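Local coordinates for putative ABC transporter, periplasmic binding protein, amino acid (PDB 2YJP) that probably serves as the solute receptor of an ABC transporter in Neisseria gonorrhoeae, holding L-cysteine in the cleft between its two lobes, at residues T157-L162 against K181-V186; V148-P151 against P155-D158; A85-K90 against A259-D264; K90-S95 against L251-G256; D212-W217 against P277-K282. The protein carries 1 engineered substitution. All coordinates share one frame; numbering follows the deposited sequence.

Contact 1 of 5, residues T157-L162 against K181-V186; sequences TDMAQL and KSHPEV. With ZN (zinc ion), chain E.
Met159 and Leu162 are the two residues through which the 157-162 loop leans on the zinc-binding turn at 183-186. The loop is also tied to itself around Met159. The amide oxygen OE1 of Gln161 takes the backbone N-H of Thr157 at 2.7 Å, in the carbonyl plane, and that of Asp158 from above the plane, while Asp158 OD1 accepts from Gln161 N in an Asx motif. Met159 then reaches across. Its chain bends about CB-CG (chi2 -65°) and runs extended to CE, which lays sulfur and methyl over one face of the His183 imidazole. SD sits 4.2 Å from the ring centroid, 11° off the normal, in a Met-aromatic contact. CE adds a CH-pi contact nearer the rim, 3.7 Å from NE2. Leu162, the last residue of the short 3-10 turn, closes the buried end with CD1 3.7 Å from Val186 CG1 and also against CG2. On the other side, His183 leaves helix 174-182 and starts a type I turn to Val186. This places His183 ND1 2.1 Å from the zinc ion and lets Glu185 OE2 bind the same metal. A water on the zinc donates to Ser182 O and to Glu185 OE1, 3.0 Å away, so both carboxylate oxygens have partners. A histidine and a glutamate two residues apart, brought together by one turn, make a compact zinc site at the end of a helix.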
# COMPACT_ATOMS: atom_id res chain seq x y z
N THR A 157 -8.55 -22.14 -3.56
CA THR A 157 -7.71 -22.45 -2.40
C THR A 157 -6.40 -23.03 -2.85
O THR A 157 -5.47 -23.14 -2.06
CB THR A 157 -8.39 -23.45 -1.43
OG1 THR A 157 -8.81 -24.64 -2.14
CG2 THR A 157 -9.64 -22.79 -0.69
N ASP A 158 -6.28 -23.48 -4.09
CA ASP A 158 -4.96 -23.93 -4.50
C ASP A 158 -4.60 -23.55 -5.95
O ASP A 158 -5.48 -23.24 -6.77
CB ASP A 158 -4.80 -25.41 -4.22
CG ASP A 158 -5.60 -26.25 -5.18
OD1 ASP A 158 -5.72 -26.03 -6.30
OD2 ASP A 158 -6.17 -27.24 -5.01
N MET A 159 -3.30 -23.61 -6.29
CA MET A 159 -2.83 -23.16 -7.63
C MET A 159 -3.31 -24.08 -8.77
O MET A 159 -3.65 -23.60 -9.86
CB MET A 159 -1.31 -23.07 -7.64
CG MET A 159 -0.75 -22.26 -6.45
SD MET A 159 -1.32 -20.59 -6.68
CE MET A 159 -0.61 -19.78 -5.19
N ALA A 160 -3.40 -25.39 -8.55
CA ALA A 160 -3.98 -26.25 -9.61
C ALA A 160 -5.37 -25.77 -10.08
O ALA A 160 -5.77 -26.00 -11.21
CB ALA A 160 -4.07 -27.73 -9.20
N GLN A 161 -6.12 -25.12 -9.20
CA GLN A 161 -7.45 -24.60 -9.54
C GLN A 161 -7.39 -23.43 -10.53
O GLN A 161 -8.39 -23.11 -11.17
CB GLN A 161 -8.22 -24.20 -8.29
CG GLN A 161 -8.78 -25.38 -7.50
CD GLN A 161 -9.22 -24.99 -6.11
OE1 GLN A 161 -8.76 -23.99 -5.55
NE2 GLN A 161 -10.07 -25.77 -5.54
N LEU A 162 -6.22 -22.83 -10.74
CA LEU A 162 -6.12 -21.82 -11.75
C LEU A 162 -5.92 -22.36 -13.20
O LEU A 162 -5.98 -21.57 -14.18
CB LEU A 162 -5.10 -20.77 -11.33
CG LEU A 162 -5.41 -20.08 -9.98
CD1 LEU A 162 -4.24 -19.23 -9.47
CD2 LEU A 162 -6.70 -19.25 -9.97
N LYS A 181 6.97 -14.47 -10.92
CA LYS A 181 8.22 -15.12 -10.60
C LYS A 181 8.02 -16.57 -10.11
O LYS A 181 8.71 -17.52 -10.58
CB LYS A 181 8.96 -14.29 -9.54
CG LYS A 181 10.45 -14.54 -9.47
CD LYS A 181 10.86 -15.33 -8.23
CE LYS A 181 12.32 -15.88 -8.37
N SER A 182 7.06 -16.77 -9.23
CA SER A 182 6.94 -18.06 -8.58
C SER A 182 5.92 -19.03 -9.21
O SER A 182 6.00 -20.23 -9.00
CB SER A 182 6.63 -17.80 -7.11
OG SER A 182 7.79 -17.25 -6.49
N HIS A 183 4.97 -18.50 -9.98
CA HIS A 183 3.93 -19.31 -10.59
C HIS A 183 3.69 -18.96 -12.09
O HIS A 183 2.58 -18.60 -12.48
CB HIS A 183 2.63 -19.20 -9.79
CG HIS A 183 2.75 -19.67 -8.38
ND1 HIS A 183 2.68 -21.01 -8.03
CD2 HIS A 183 2.94 -19.00 -7.22
CE1 HIS A 183 2.83 -21.14 -6.73
NE2 HIS A 183 2.98 -19.93 -6.20
N PRO A 184 4.74 -19.10 -12.95
CA PRO A 184 4.61 -18.64 -14.34
C PRO A 184 3.57 -19.42 -15.10
O PRO A 184 3.16 -18.99 -16.17
CB PRO A 184 5.99 -18.92 -14.95
CG PRO A 184 6.65 -19.95 -14.02
CD PRO A 184 6.06 -19.69 -12.67
N GLU A 185 3.16 -20.56 -14.55
CA GLU A 185 2.10 -21.35 -15.14
C GLU A 185 0.71 -20.69 -14.99
O GLU A 185 -0.24 -21.10 -15.64
CB GLU A 185 2.13 -22.77 -14.53
CG GLU A 185 1.32 -22.98 -13.22
CD GLU A 185 2.09 -22.58 -11.94
OE1 GLU A 185 3.14 -21.94 -12.06
OE2 GLU A 185 1.64 -22.92 -10.79
N VAL A 186 0.57 -19.71 -14.10
CA VAL A 186 -0.71 -19.07 -13.85
C VAL A 186 -0.88 -17.86 -14.78
O VAL A 186 -0.05 -16.92 -14.77
CB VAL A 186 -0.88 -18.59 -12.36
CG1 VAL A 186 -2.19 -17.76 -12.19
CG2 VAL A 186 -0.88 -19.81 -11.40
ZN ZN E . 2.92 -22.70 -9.20
O HOH W 1 4.70 -22.58 -9.54

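Contact 2 of 5, residues V148-P151 against P155-D158; sequences VVSP and PITD
Ser150 and Ile156 form the tight part of this contact, where the chain doubles back after strand 142-151. The hydroxyl of Ser150 lies between its backbone N and carbonyl carbon (chi1 56°), which aims OG at the returning 155-158 loop. There it accepts the Ile156 N-H at 2.8 Å with an N-H...O angle of 167°, a nearly straight bond. Ile156 packs its CG1 3.9 Å from Ser150 CB, so the side chains meet beside the bond, and Pro155 CA comes within 3.3 Å of the same OG. Away from the bend, a water joins the two segments. It touches Ser150 OG at 2.8 Å, donates to Ile156 O at 2.7 Å, and reaches Val148 O more weakly. The end at the bend is looser. Pro151 O and Pro155 N are 3.2 Å apart, yet a proline nitrogen has no hydrogen to give, so this close approach is no hydrogen bond. The CB bonds of Pro155 and Thr157 lead away from the strand, and both residues are exposed, although CB of Pro155 still grazes the serine. Inward, the bend rests on the sheet: Ile156 lies on Ala208 of strand 208-212 and beside Leu162, while strand 226-230 flanks the other edge, pairing with Val148 and Ser150, with Phe226 against Pro151.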
# COMPACT_ATOMS: atom_id res chain seq x y z
N VAL A 148 -5.39 -14.41 -1.58
CA VAL A 148 -6.16 -14.50 -2.83
C VAL A 148 -7.65 -14.48 -2.53
O VAL A 148 -8.11 -15.23 -1.65
CB VAL A 148 -5.82 -15.83 -3.58
CG1 VAL A 148 -6.67 -15.92 -4.89
CG2 VAL A 148 -4.34 -15.88 -3.85
N VAL A 149 -8.42 -13.63 -3.26
CA VAL A 149 -9.86 -13.56 -3.05
C VAL A 149 -10.61 -14.13 -4.27
O VAL A 149 -10.13 -13.97 -5.43
CB VAL A 149 -10.35 -12.16 -2.72
CG1 VAL A 149 -10.24 -11.14 -3.96
CG2 VAL A 149 -11.77 -12.21 -2.15
N SER A 150 -11.74 -14.82 -3.99
CA SER A 150 -12.53 -15.48 -5.03
C SER A 150 -14.00 -15.55 -4.64
O SER A 150 -14.35 -15.45 -3.45
CB SER A 150 -11.97 -16.90 -5.26
OG SER A 150 -11.96 -17.66 -4.03
N PRO A 151 -14.89 -15.76 -5.62
CA PRO A 151 -16.30 -15.83 -5.20
C PRO A 151 -16.57 -17.03 -4.26
O PRO A 151 -15.99 -18.10 -4.46
CB PRO A 151 -17.08 -15.99 -6.55
CG PRO A 151 -16.06 -16.43 -7.57
CD PRO A 151 -14.73 -15.87 -7.08
N PRO A 155 -14.79 -21.08 -4.65
CA PRO A 155 -13.59 -20.57 -3.96
C PRO A 155 -12.30 -21.14 -4.57
O PRO A 155 -12.25 -22.34 -4.97
CB PRO A 155 -13.76 -21.09 -2.51
CG PRO A 155 -14.89 -22.22 -2.59
CD PRO A 155 -15.63 -22.00 -3.85
N ILE A 156 -11.27 -20.33 -4.63
CA ILE A 156 -9.99 -20.83 -5.03
C ILE A 156 -9.08 -20.93 -3.79
O ILE A 156 -8.83 -19.90 -3.07
CB ILE A 156 -9.38 -19.85 -6.04
CG1 ILE A 156 -10.27 -19.73 -7.29
CG2 ILE A 156 -7.91 -20.23 -6.37
CD1 ILE A 156 -10.46 -21.09 -8.13
N THR A 157 -8.55 -22.14 -3.56
CA THR A 157 -7.71 -22.45 -2.40
C THR A 157 -6.40 -23.03 -2.85
O THR A 157 -5.47 -23.14 -2.06
CB THR A 157 -8.39 -23.45 -1.43
OG1 THR A 157 -8.81 -24.64 -2.14
CG2 THR A 157 -9.64 -22.79 -0.69
N ASP A 158 -6.28 -23.48 -4.09
CA ASP A 158 -4.96 -23.93 -4.50
C ASP A 158 -4.60 -23.55 -5.95
O ASP A 158 -5.48 -23.24 -6.77
CB ASP A 158 -4.80 -25.41 -4.22
CG ASP A 158 -5.60 -26.25 -5.18
OD1 ASP A 158 -5.72 -26.03 -6.30
OD2 ASP A 158 -6.17 -27.24 -5.01
O HOH W 2 -9.42 -17.23 -3.04

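Contact 3 of 5, residues A85-K90 against A259-D264; sequences AKDLAK and AAMKKD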
# COMPACT_ATOMS: atom_id res chain seq x y z
N ALA A 85 1.27 10.63 6.47
CA ALA A 85 1.77 11.73 5.65
C ALA A 85 1.48 13.11 6.32
O ALA A 85 2.34 14.02 6.31
CB ALA A 85 1.24 11.64 4.22
N LYS A 86 0.30 13.23 6.93
CA LYS A 86 -0.12 14.50 7.54
C LYS A 86 0.72 14.80 8.78
O LYS A 86 1.12 15.95 9.02
CB LYS A 86 -1.62 14.47 7.83
CG LYS A 86 -2.47 14.56 6.53
CD LYS A 86 -3.99 14.80 6.80
CE LYS A 86 -4.53 13.75 7.77
NZ LYS A 86 -6.02 13.64 7.82
N ASP A 87 1.05 13.74 9.51
CA ASP A 87 1.92 13.84 10.68
C ASP A 87 3.33 14.33 10.30
O ASP A 87 3.88 15.20 10.96
CB ASP A 87 1.98 12.47 11.36
CG ASP A 87 0.81 12.25 12.35
OD1 ASP A 87 0.22 13.26 12.79
OD2 ASP A 87 0.52 11.07 12.72
N LEU A 88 3.89 13.76 9.23
CA LEU A 88 5.18 14.16 8.71
C LEU A 88 5.18 15.62 8.27
O LEU A 88 6.13 16.34 8.57
CB LEU A 88 5.59 13.30 7.51
CG LEU A 88 5.66 11.82 7.72
CD1 LEU A 88 6.42 11.38 6.70
CD2 LEU A 88 6.62 11.41 8.61
N ALA A 89 4.14 16.04 7.55
CA ALA A 89 4.02 17.45 7.12
C ALA A 89 3.88 18.44 8.30
O ALA A 89 4.48 19.55 8.29
CB ALA A 89 2.89 17.62 6.14
N LYS A 90 3.08 18.07 9.28
CA LYS A 90 2.98 18.88 10.46
C LYS A 90 4.38 19.08 11.11
O LYS A 90 4.73 20.21 11.49
CB LYS A 90 1.99 18.26 11.46
CG LYS A 90 2.01 18.94 12.80
CD LYS A 90 0.80 18.56 13.61
CE LYS A 90 1.15 18.56 15.06
NZ LYS A 90 2.30 19.47 15.21
N ALA A 259 10.28 6.48 13.85
CA ALA A 259 10.71 5.90 15.12
C ALA A 259 9.95 6.63 16.20
O ALA A 259 9.45 6.00 17.15
CB ALA A 259 12.25 6.08 15.33
N ALA A 260 9.88 7.96 16.05
CA ALA A 260 9.23 8.80 17.07
C ALA A 260 7.73 8.51 17.10
O ALA A 260 7.14 8.51 18.19
CB ALA A 260 9.50 10.30 16.87
N MET A 261 7.16 8.24 15.94
CA MET A 261 5.71 7.94 15.85
C MET A 261 5.30 6.61 16.46
O MET A 261 4.18 6.51 16.99
CB MET A 261 5.20 8.01 14.42
CG MET A 261 5.05 9.40 13.92
SD MET A 261 4.82 9.27 12.13
CE MET A 261 4.00 10.75 11.76
N LYS A 262 6.19 5.63 16.36
CA LYS A 262 6.09 4.35 17.10
C LYS A 262 6.12 4.58 18.61
O LYS A 262 5.36 3.98 19.34
CB LYS A 262 7.19 3.38 16.65
CG LYS A 262 7.02 2.91 15.20
CD LYS A 262 8.19 2.05 14.78
CE LYS A 262 8.01 1.55 13.33
NZ LYS A 262 9.28 0.81 12.89
N LYS A 263 6.98 5.46 19.07
CA LYS A 263 7.20 5.62 20.51
C LYS A 263 6.12 6.45 21.17
O LYS A 263 5.71 6.15 22.27
CB LYS A 263 8.58 6.24 20.80
CG LYS A 263 9.73 5.22 20.99
CD LYS A 263 11.12 5.91 21.11
CE LYS A 263 12.00 5.29 22.20
NZ LYS A 263 13.04 6.21 22.84
N ASP A 264 5.65 7.50 20.48
CA ASP A 264 4.72 8.46 21.06
C ASP A 264 3.23 8.24 20.79
O ASP A 264 2.42 9.07 21.18
CB ASP A 264 5.13 9.91 20.73
CG ASP A 264 4.91 10.31 19.23
OD1 ASP A 264 4.09 9.96 18.45
OD2 ASP A 264 5.60 11.05 18.66
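Met261 is the one residue of 259-264 that bridges to helix 80-93, where it meets Asp87 and Leu88. Along the second segment, Ala260 comes first and touches Arg266 of helix 266-274. Met261 follows. Its CG stands anti to the carbonyl carbon (chi1 -75°) and the rest of the chain runs extended, which carries the methyl over to helix 80-93; the nearest CA atoms of the two segments, those of Asp87 and Met261, are 8.7 Å apart. CE is modelled too near Asp87 CB for carbon atoms, so the exact placing of that methyl is doubtful. With that caution, CE lies roughly 4.2 Å from Leu88 CD2, the two side chains crossing at about a right angle, and roughly 3.9 Å from the backbone N of Leu88. In the two-lobed fold of this solute-binding family, helix 80-93 packs on the parallel strands 57-61 and 99-103 through Ala85 and Ala89, and helix 248-264 comes back to the same lobe after the chain has passed through the other one. Lys262 faces elsewhere, with NZ bonded to the carbonyls of Pro140 and Glu291. At the far end Asp264 OD1 makes a salt bridge with Arg266, whose side chain also touches Asp87 and Met261, bordering the apolar contact with charge. Asp264 OD1 and Asp87 OD2 stay 6.8 Å apart.

Contact 4 of 5, residues K90-S95 against L251-G256; sequences KDLLGS and LNWVNG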
# COMPACT_ATOMS: atom_id res chain seq x y z
N LYS A 90 3.08 18.07 9.28
CA LYS A 90 2.98 18.88 10.46
C LYS A 90 4.38 19.08 11.11
O LYS A 90 4.73 20.21 11.49
CB LYS A 90 1.99 18.26 11.46
CG LYS A 90 2.01 18.94 12.80
CD LYS A 90 0.80 18.56 13.61
CE LYS A 90 1.15 18.56 15.06
NZ LYS A 90 2.30 19.47 15.21
N ASP A 91 5.16 17.99 11.25
CA ASP A 91 6.48 18.12 11.91
C ASP A 91 7.44 18.90 11.03
O ASP A 91 8.21 19.69 11.51
CB ASP A 91 7.07 16.76 12.24
CG ASP A 91 6.38 16.08 13.37
OD1 ASP A 91 5.84 16.83 14.22
OD2 ASP A 91 6.35 14.82 13.42
N LEU A 92 7.39 18.66 9.73
CA LEU A 92 8.35 19.23 8.83
C LEU A 92 8.04 20.70 8.52
O LEU A 92 8.94 21.53 8.44
CB LEU A 92 8.38 18.45 7.52
CG LEU A 92 9.53 18.88 6.60
CD1 LEU A 92 10.92 18.41 7.09
CD2 LEU A 92 9.29 18.45 5.21
N LEU A 93 6.76 21.00 8.36
CA LEU A 93 6.32 22.23 7.77
C LEU A 93 5.46 23.06 8.70
O LEU A 93 5.26 24.24 8.43
CB LEU A 93 5.57 21.97 6.45
CG LEU A 93 6.57 21.51 5.39
CD1 LEU A 93 6.11 20.52 4.59
CD2 LEU A 93 7.09 22.58 4.49
N GLY A 94 4.96 22.47 9.77
CA GLY A 94 4.24 23.26 10.79
C GLY A 94 2.74 23.06 10.67
O GLY A 94 1.98 23.49 11.52
N SER A 95 2.31 22.36 9.62
CA SER A 95 0.87 22.14 9.42
C SER A 95 0.56 20.89 8.60
O SER A 95 1.17 20.69 7.56
CB SER A 95 0.24 23.40 8.75
OG SER A 95 -1.02 23.12 8.18
N LEU A 251 15.73 10.67 3.85
CA LEU A 251 15.72 9.35 4.41
C LEU A 251 15.97 9.40 5.92
O LEU A 251 15.21 8.81 6.71
CB LEU A 251 16.77 8.45 3.73
CG LEU A 251 16.80 7.03 4.29
CD1 LEU A 251 15.41 6.29 3.97
CD2 LEU A 251 18.02 6.20 3.77
N ASN A 252 17.06 10.07 6.32
CA ASN A 252 17.41 10.12 7.72
C ASN A 252 16.33 10.81 8.59
O ASN A 252 15.99 10.33 9.68
CB ASN A 252 18.77 10.79 7.91
CG ASN A 252 19.12 10.90 9.35
OD1 ASN A 252 19.09 9.90 10.10
ND2 ASN A 252 19.40 12.10 9.78
N TRP A 253 15.77 11.91 8.06
CA TRP A 253 14.67 12.60 8.71
C TRP A 253 13.40 11.76 8.83
O TRP A 253 12.81 11.71 9.91
CB TRP A 253 14.33 13.89 7.96
CG TRP A 253 13.37 14.70 8.71
CD1 TRP A 253 13.63 15.53 9.76
CD2 TRP A 253 11.97 14.73 8.51
NE1 TRP A 253 12.45 16.11 10.19
CE2 TRP A 253 11.42 15.63 9.44
CE3 TRP A 253 11.11 14.10 7.60
CZ2 TRP A 253 10.05 15.90 9.51
CZ3 TRP A 253 9.76 14.36 7.67
CH2 TRP A 253 9.24 15.24 8.61
N VAL A 254 13.02 11.09 7.73
CA VAL A 254 11.89 10.13 7.73
C VAL A 254 12.05 9.01 8.77
O VAL A 254 11.11 8.73 9.54
CB VAL A 254 11.54 9.57 6.32
CG1 VAL A 254 10.33 8.60 6.37
CG2 VAL A 254 11.12 10.71 5.39
N ASN A 255 13.23 8.40 8.83
CA ASN A 255 13.55 7.36 9.85
C ASN A 255 13.27 7.84 11.30
O ASN A 255 12.61 7.13 12.05
CB ASN A 255 15.03 6.96 9.76
CG ASN A 255 15.33 6.10 8.55
OD1 ASN A 255 14.43 5.56 7.92
ND2 ASN A 255 16.62 5.97 8.23
N GLY A 256 13.79 9.02 11.66
CA GLY A 256 13.62 9.60 12.98
C GLY A 256 12.14 9.87 13.25
O GLY A 256 11.63 9.63 14.34
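Both Leu92 and Trp253 hold CG anti to the backbone N (chi1 -171° in each), and these extended torsions send the leucine branch and the indole into the space between their helices. The six-membered ring of Trp253 turns one face to Leu92. Over that face sits Leu92 CD1, 3.7 Å from the centroid and 17° off the normal, a CH-pi contact displaced toward the rim, with CZ2 and CE2 as its nearest atoms. The same leucine also touches with its root: CB lies 3.5 Å from CH2 at the outer end of the indole. The ring is thus met by two parts of one side chain while the backbones stay well apart, the CA atoms of Leu92 and Trp253 being 9.2 Å from each other. Asp91 adds a looser touch, its CB 4.1 Å from CZ2. The carboxylate of Asp91 looks elsewhere, with OD2 in a salt bridge to Arg266, which would probably offset the nearby charge of Glu257. Helix 80-93 ends here. Gly94 leaves helical angles with positive phi, its N still bonded to Lys90 O. The indole remains partly exposed. The contact packs helix 80-93 against helix 248-264 in one lobe of the two-lobed solute-binding fold, with helix 48-54 beside both side chains, Ile51 touching Leu92 and Val48 touching Trp253.

Contact 5 of 5, residues D212-W217 against P277-K282; sequences DNALLW and PVYGEK. With CYS (cysteine), chain D.
The first turns of helix 213-222 face the short helix 276-279 near the C-terminus, with the CA atoms of Trp217 and Tyr279 7.9 Å apart. In this two-lobed periplasmic binding protein fold, strand 208-212 ends at Asp212, a residue of the ligand pocket, and helix 213-222 starts right after it. Asp212 OD2 takes a hydrogen bond of 2.7 Å from the amino N of the bound cysteine and also a salt bridge from Lys65, so that oxygen probably sits between two positive charges. The ligand lies on the cleft side of the helix start; Tyr279 meets the helix at Ala214 and Trp217. Its CG is set anti to the carbonyl carbon (chi1 -50°), and the ring reaches the helix with its hydroxyl end leading. The methyl of Ala214 stands 3.5 Å from OH. CB of Trp217 lies 3.9 Å from Tyr279 CE1, which comes at the edge of the indole, near its plane. One face of the tyrosine ring is lined by Val278 CG1, 3.8 Å above its centre. Pro67 and Phe68 also pack against the ring, bringing in a loop that follows strand 64-65. Gly280, with positive phi, is the first residue to leave helical angles. The polar link is a single bond: Tyr279 OH donates to the backbone oxygen of Ala214 at 2.6 Å, arriving 55° out of the carbonyl plane, with a C=O...donor angle of 112°.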
# COMPACT_ATOMS: atom_id res chain seq x y z
N ASP A 212 -2.46 -7.72 -1.43
CA ASP A 212 -2.16 -7.65 0.00
C ASP A 212 -3.37 -8.23 0.72
O ASP A 212 -4.49 -7.83 0.45
CB ASP A 212 -1.93 -6.16 0.46
CG ASP A 212 -0.58 -5.60 0.02
OD1 ASP A 212 0.22 -6.39 -0.56
OD2 ASP A 212 -0.28 -4.35 0.24
N ASN A 213 -3.17 -9.13 1.68
CA ASN A 213 -4.36 -9.73 2.33
C ASN A 213 -5.22 -8.74 3.11
O ASN A 213 -6.47 -8.84 3.10
CB ASN A 213 -4.05 -10.99 3.17
CG ASN A 213 -2.99 -10.76 4.30
OD1 ASN A 213 -2.69 -9.63 4.73
ND2 ASN A 213 -2.43 -11.89 4.79
N ALA A 214 -4.57 -7.78 3.77
CA ALA A 214 -5.27 -6.75 4.49
C ALA A 214 -6.20 -5.98 3.55
O ALA A 214 -7.30 -5.64 3.91
CB ALA A 214 -4.24 -5.77 5.17
N LEU A 215 -5.75 -5.64 2.36
CA LEU A 215 -6.66 -5.03 1.41
C LEU A 215 -7.83 -5.99 1.16
O LEU A 215 -8.99 -5.59 1.18
CB LEU A 215 -5.95 -4.71 0.08
CG LEU A 215 -6.87 -4.15 -1.00
CD1 LEU A 215 -7.55 -2.83 -0.53
CD2 LEU A 215 -6.08 -3.93 -2.27
N LEU A 216 -7.52 -7.26 0.89
CA LEU A 216 -8.58 -8.22 0.49
C LEU A 216 -9.61 -8.45 1.61
O LEU A 216 -10.80 -8.55 1.35
CB LEU A 216 -7.96 -9.55 0.09
CG LEU A 216 -7.00 -9.59 -1.11
CD1 LEU A 216 -6.69 -11.08 -1.44
CD2 LEU A 216 -7.57 -8.86 -2.32
N TRP A 217 -9.14 -8.50 2.87
CA TRP A 217 -10.08 -8.57 3.98
C TRP A 217 -11.01 -7.33 4.00
O TRP A 217 -12.20 -7.46 4.27
CB TRP A 217 -9.37 -8.73 5.33
CG TRP A 217 -8.51 -10.02 5.44
CD1 TRP A 217 -8.81 -11.28 4.95
CD2 TRP A 217 -7.27 -10.17 6.17
NE1 TRP A 217 -7.82 -12.18 5.29
CE2 TRP A 217 -6.86 -11.53 6.02
CE3 TRP A 217 -6.46 -9.30 6.88
CZ2 TRP A 217 -5.65 -12.04 6.60
CZ3 TRP A 217 -5.25 -9.80 7.46
CH2 TRP A 217 -4.87 -11.16 7.30
N PRO A 277 -11.53 0.44 12.72
CA PRO A 277 -12.96 0.37 12.37
C PRO A 277 -13.20 -0.72 11.30
O PRO A 277 -14.27 -1.30 11.23
CB PRO A 277 -13.28 1.79 11.85
CG PRO A 277 -12.27 2.67 12.53
CD PRO A 277 -11.00 1.82 12.53
N VAL A 278 -12.20 -1.01 10.50
CA VAL A 278 -12.39 -1.95 9.43
C VAL A 278 -12.26 -3.39 9.96
O VAL A 278 -13.20 -4.20 9.82
CB VAL A 278 -11.42 -1.70 8.28
CG1 VAL A 278 -11.45 -2.86 7.28
CG2 VAL A 278 -11.72 -0.36 7.64
N TYR A 279 -11.13 -3.69 10.60
CA TYR A 279 -10.89 -5.06 11.01
C TYR A 279 -11.48 -5.44 12.37
O TYR A 279 -11.68 -6.61 12.63
CB TYR A 279 -9.39 -5.38 10.93
CG TYR A 279 -8.79 -5.00 9.61
CD1 TYR A 279 -9.10 -5.74 8.45
CD2 TYR A 279 -7.93 -3.90 9.50
CE1 TYR A 279 -8.57 -5.42 7.26
CE2 TYR A 279 -7.39 -3.57 8.28
CZ TYR A 279 -7.72 -4.32 7.16
OH TYR A 279 -7.21 -4.02 5.92
N GLY A 280 -11.77 -4.46 13.24
CA GLY A 280 -12.20 -4.74 14.62
C GLY A 280 -11.17 -5.56 15.38
O GLY A 280 -9.97 -5.38 15.20
N GLU A 281 -11.66 -6.52 16.18
CA GLU A 281 -10.80 -7.44 16.93
C GLU A 281 -10.28 -8.61 16.08
O GLU A 281 -9.45 -9.39 16.56
CB GLU A 281 -11.51 -7.96 18.19
CG GLU A 281 -11.95 -6.84 19.19
CD GLU A 281 -12.04 -7.30 20.67
OE1 GLU A 281 -12.82 -8.24 20.98
OE2 GLU A 281 -11.31 -6.71 21.51
N LYS A 282 -10.69 -8.67 14.80
CA LYS A 282 -10.34 -9.79 13.89
C LYS A 282 -8.85 -9.79 13.48
O LYS A 282 -8.28 -10.83 13.12
CB LYS A 282 -11.24 -9.79 12.63
CG LYS A 282 -11.99 -11.09 12.31
CD LYS A 282 -13.28 -11.21 13.11
N CYS D . 1.90 -3.11 -0.80
CA CYS D . 1.91 -3.84 -2.09
C CYS D . 3.02 -3.28 -2.99
O CYS D . 3.78 -2.37 -2.54
CB CYS D . 0.59 -3.72 -2.82
SG CYS D . 0.05 -2.03 -3.14
OXT CYS D . 3.15 -3.74 -4.12

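In the fold
Contacts 3 and 4 use the same two helices, 80-93 and 248-264, and share Lys90; Trp253 CH2 even comes 3.3 Å from Leu88 O. Both are apolar, the former buried and the latter partly buried. Contacts 1 and 2 lie on the opposite side of the chain's centre, with centres about 40 Å from those two. They share Thr157 and Asp158 and are only partly buried: contact 1 joins methionine and leucine to a turn that binds zinc, contact 2 uses a serine hydroxyl and a water. Contact 5 is buried and lies closer to the centre. It touches contact 2 through Leu216 CD1 and includes a residue of the cysteine pocket.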